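Local coordinates for putative short-chain dehydrogenase/reductase (Burkholderia xenovorans, PDB 5JY1) that binds NAD as a short-chain dehydrogenase/reductase and probably transfers hydride between the cofactor and a carbonyl or alcohol substrate, at the interface of chains A and B. Coordinates in Å, arbitrary orientation; residue numbers count along the deposited sequence, not the author numbering. Chains: chain A/B, Putative short-chain dehydrogenase/reductase.

Contact 1: the interface of chains A and B. Residues chain A 75, 128-129, 132; chain B 109, 111-113.
With CG anti to the backbone N (chi1 170°), A:Trp128 turns its indole N-H toward B:Asp113, while its neighbour A:Trp129 takes the other course (chi1 -73°, CG anti to the carbonyl carbon) and brings a second indole N-H to the same carboxylate. A:Trp128 NE1 donates to OD1 of B:Asp113 at 2.9 Å and A:Trp129 NE1 to its OD2 at 3.0 Å, each acceptor lying close to its ring plane but approached from above the plane of the carboxylate. A:Lys75, extended from helix 75-89, adds its ammonium: A:Lys75 NZ makes a hydrogen bond and salt bridge to OD2 of B:Asp113 at 3.0 Å, from the face opposite to A:Trp129. OD2 is thus gripped from two sides, which would fix the rotation of the carboxylate and probably favour its charged form. A:Arg132 lies across A:Trp128, its CD over the indole centre, and its bent chain carries the guanidinium to the backbone of B:Lys111. NH1 and NH2 of A:Arg132, at 2.7 and 2.8 Å, both donate to the carbonyl O of B:Lys111; NH2 also makes a longer salt bridge to OD1 of B:Asp113. Beside this, CB of B:Lys111 packs on the indole rim at A:Trp128 CH2. B:Asp113 begins helix 113-141, which in the other chain supplies both tryptophans and the arginine; the patch and its twin therefore tie each helix start to the partner's helix in the deposited assembly, and may do so in a native oligomer.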
# COMPACT_ATOMS: atom_id res chain seq x y z
N LYS A 75 -1.46 -24.23 -22.18
CA LYS A 75 -0.78 -23.20 -22.94
C LYS A 75 -1.18 -23.23 -24.41
O LYS A 75 -1.44 -22.19 -25.03
CB LYS A 75 0.73 -23.39 -22.78
CG LYS A 75 1.58 -22.41 -23.54
CD LYS A 75 3.04 -22.80 -23.40
CE LYS A 75 3.97 -21.70 -23.87
NZ LYS A 75 5.38 -22.11 -23.59
N TRP A 128 -0.11 -15.79 -17.12
CA TRP A 128 1.22 -15.78 -17.72
C TRP A 128 1.19 -16.19 -19.19
O TRP A 128 1.74 -15.50 -20.06
CB TRP A 128 2.12 -16.71 -16.91
CG TRP A 128 3.51 -17.06 -17.44
CD1 TRP A 128 3.83 -18.12 -18.24
CD2 TRP A 128 4.75 -16.42 -17.11
NE1 TRP A 128 5.19 -18.16 -18.45
CE2 TRP A 128 5.78 -17.12 -17.77
CE3 TRP A 128 5.09 -15.32 -16.32
CZ2 TRP A 128 7.12 -16.74 -17.67
CZ3 TRP A 128 6.41 -14.94 -16.23
CH2 TRP A 128 7.41 -15.65 -16.90
N TRP A 129 0.56 -17.33 -19.50
CA TRP A 129 0.53 -17.82 -20.87
C TRP A 129 -0.24 -16.87 -21.78
O TRP A 129 0.17 -16.60 -22.91
CB TRP A 129 -0.10 -19.21 -20.92
CG TRP A 129 0.75 -20.31 -20.39
CD1 TRP A 129 2.11 -20.42 -20.51
CD2 TRP A 129 0.31 -21.45 -19.65
NE1 TRP A 129 2.54 -21.58 -19.89
CE2 TRP A 129 1.45 -22.23 -19.35
CE3 TRP A 129 -0.94 -21.89 -19.20
CZ2 TRP A 129 1.38 -23.42 -18.64
CZ3 TRP A 129 -1.01 -23.09 -18.49
CH2 TRP A 129 0.15 -23.83 -18.21
N ARG A 132 1.77 -13.52 -22.45
CA ARG A 132 2.87 -13.67 -23.39
C ARG A 132 2.39 -13.99 -24.81
O ARG A 132 3.05 -13.59 -25.77
CB ARG A 132 3.86 -14.71 -22.86
CG ARG A 132 4.66 -14.18 -21.66
CD ARG A 132 4.98 -15.24 -20.60
NE ARG A 132 5.64 -16.43 -21.14
CZ ARG A 132 6.96 -16.55 -21.32
NH1 ARG A 132 7.77 -15.55 -21.04
NH2 ARG A 132 7.46 -17.69 -21.78
N GLU B 109 9.31 -11.36 -21.94
CA GLU B 109 8.95 -12.22 -23.07
C GLU B 109 10.03 -13.23 -23.40
O GLU B 109 9.76 -14.18 -24.15
CB GLU B 109 8.61 -11.37 -24.31
CG GLU B 109 9.78 -10.57 -24.89
CD GLU B 109 9.94 -9.18 -24.28
OE1 GLU B 109 10.59 -8.31 -24.91
OE2 GLU B 109 9.42 -8.95 -23.17
N LYS B 111 11.80 -14.80 -20.77
CA LYS B 111 11.75 -15.81 -19.72
C LYS B 111 11.07 -17.06 -20.25
O LYS B 111 10.11 -16.98 -21.02
CB LYS B 111 11.00 -15.27 -18.49
CG LYS B 111 11.63 -14.05 -17.81
CD LYS B 111 12.72 -14.49 -16.81
CE LYS B 111 13.34 -13.27 -16.12
NZ LYS B 111 14.34 -13.60 -15.07
N THR B 112 11.58 -18.23 -19.86
CA THR B 112 10.93 -19.47 -20.23
C THR B 112 9.98 -19.94 -19.12
O THR B 112 10.10 -19.53 -17.96
CB THR B 112 11.97 -20.57 -20.49
OG1 THR B 112 12.68 -20.83 -19.26
CG2 THR B 112 12.94 -20.12 -21.57
N ASP B 113 9.04 -20.81 -19.50
CA ASP B 113 8.18 -21.44 -18.49
C ASP B 113 9.02 -22.18 -17.46
O ASP B 113 8.66 -22.22 -16.27
CB ASP B 113 7.20 -22.41 -19.16
CG ASP B 113 6.11 -21.69 -19.95
OD1 ASP B 113 6.07 -20.44 -19.96
OD2 ASP B 113 5.30 -22.41 -20.58

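Contact 2: the interface of chains A and B. Residues chain A 142, 184-186; chain B 272-274.
A:Arg142 and B:Glu273 run side by side and point the same way, with guanidinium and carboxylate planes turned 74° apart, and the arginine uses its edge on the backbone of B:Glu273. NE of A:Arg142 donates to the carbonyl O of B:Glu273 at 2.8 Å; the oxygen lies near the guanidinium plane, whereas the N-H comes from above the carbonyl plane. The two side chains are bridged by water 1, which stands 2.8 Å from NH2 of A:Arg142 and 2.6 Å from the carboxylate OE1 of B:Glu273, and also contacts that residue's carbonyl O. A:Phe185 supports the arginine from its own chain, with CD1 against one face of the guanidinium. The opposite ring edge, at CE2, lies over the guanidinium of A:Arg184, placing the phenyl ring between two arginines; CD1 also approaches CB of B:Glu273. The backbone adds to the grip on B:Glu273: its N donates to the carbonyl O of A:Arg184 at 2.7 Å.

The C-terminal B:Tyr274 has CG between its backbone N and carbonyl carbon (chi1 64°), which lays the ring against A:Asn186. CB of A:Asn186 sits over one face of the B:Tyr274 ring, 3.7 Å from its centroid, in a CH-pi contact. On the opposite face lies NE of B:Arg272, offset toward the rim. NE of B:Arg272 also donates to the terminal carboxylate O of B:Tyr274 at 2.9 Å, which should steady the chain end and may offset part of its charge. CB of B:Tyr274 also packs on CB of A:Arg142, 3.9 Å away. The last residues of chain B thus lie as an irregular tail on chain A, against A:Arg142 in the turn between helix 113-141 and strand 144-149, and against the 3-10 helix 183-185 and A:Asn186 just before strand 187-194.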
# COMPACT_ATOMS: atom_id res chain seq x y z
N ARG A 142 2.01 -1.91 -31.54
CA ARG A 142 2.34 -0.86 -30.58
C ARG A 142 1.09 -0.34 -29.88
O ARG A 142 0.91 0.87 -29.71
CB ARG A 142 3.12 0.27 -31.25
CG ARG A 142 4.40 -0.18 -31.97
CD ARG A 142 5.42 -0.71 -30.98
NE ARG A 142 6.80 -0.67 -31.48
CZ ARG A 142 7.52 -1.73 -31.82
NH1 ARG A 142 7.01 -2.95 -31.75
NH2 ARG A 142 8.77 -1.58 -32.24
N ARG A 184 6.99 0.36 -23.08
CA ARG A 184 7.72 0.89 -24.22
C ARG A 184 7.01 0.61 -25.54
O ARG A 184 7.30 1.28 -26.54
CB ARG A 184 9.14 0.30 -24.25
CG ARG A 184 9.26 -1.17 -24.66
CD ARG A 184 10.73 -1.59 -24.55
NE ARG A 184 11.06 -2.91 -25.12
CZ ARG A 184 10.86 -4.07 -24.50
NH1 ARG A 184 10.28 -4.10 -23.30
NH2 ARG A 184 11.22 -5.21 -25.07
N PHE A 185 6.10 -0.36 -25.56
CA PHE A 185 5.30 -0.67 -26.74
C PHE A 185 3.88 -0.13 -26.65
O PHE A 185 3.03 -0.56 -27.43
CB PHE A 185 5.24 -2.18 -26.97
CG PHE A 185 6.57 -2.84 -27.20
CD1 PHE A 185 7.42 -2.42 -28.21
CD2 PHE A 185 6.96 -3.91 -26.41
CE1 PHE A 185 8.64 -3.05 -28.44
CE2 PHE A 185 8.19 -4.56 -26.63
CZ PHE A 185 9.03 -4.12 -27.64
N ASN A 186 3.60 0.77 -25.70
CA ASN A 186 2.24 1.27 -25.47
C ASN A 186 1.29 0.12 -25.12
O ASN A 186 0.13 0.11 -25.52
CB ASN A 186 1.72 2.07 -26.67
CG ASN A 186 0.42 2.78 -26.37
OD1 ASN A 186 0.16 3.16 -25.22
ND2 ASN A 186 -0.43 2.93 -27.39
N ARG B 272 10.77 4.37 -25.19
CA ARG B 272 9.55 4.52 -25.98
C ARG B 272 9.80 4.01 -27.39
O ARG B 272 10.68 4.51 -28.10
CB ARG B 272 9.09 5.99 -26.01
CG ARG B 272 7.93 6.27 -26.96
CD ARG B 272 7.48 7.72 -26.86
NE ARG B 272 6.36 7.99 -27.76
CZ ARG B 272 5.68 9.13 -27.79
NH1 ARG B 272 4.68 9.28 -28.64
NH2 ARG B 272 6.02 10.13 -26.99
N GLU B 273 9.01 3.01 -27.81
CA GLU B 273 9.10 2.46 -29.15
C GLU B 273 7.80 2.65 -29.93
O GLU B 273 7.57 1.96 -30.93
CB GLU B 273 9.48 0.98 -29.11
CG GLU B 273 10.90 0.72 -28.64
CD GLU B 273 11.94 1.02 -29.72
OE1 GLU B 273 11.56 1.45 -30.83
OE2 GLU B 273 13.15 0.82 -29.46
N TYR B 274 6.95 3.57 -29.49
CA TYR B 274 5.69 3.83 -30.19
C TYR B 274 5.52 5.30 -30.53
O TYR B 274 6.20 6.16 -29.97
CB TYR B 274 4.50 3.37 -29.35
CG TYR B 274 4.32 4.13 -28.05
CD1 TYR B 274 4.95 3.70 -26.89
CD2 TYR B 274 3.51 5.26 -27.99
CE1 TYR B 274 4.79 4.39 -25.70
CE2 TYR B 274 3.35 5.95 -26.81
CZ TYR B 274 3.98 5.50 -25.66
OH TYR B 274 3.83 6.18 -24.48
OXT TYR B 274 4.70 5.64 -31.38
O HOH W 1 9.87 0.99 -32.70

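The C-alpha centres of contact 1 and contact 2 lie about 20 Å apart in the same two-fold interface, and the contacts share no residue. Helix 113-141 of chain A connects them: it supplies side chains to contact 1, and A:Arg142 of contact 2 follows its end directly. Chain B contributes the beginning of its own helix 113-141 to the first and its C-terminal tail to the second. Helix packing is thus supplemented by a tail reaching over the neighbouring subunit. Both contacts, repeated by symmetry, link the two chains reciprocally in the deposited assembly of four copies, which suggests but does not prove that this pairing is native.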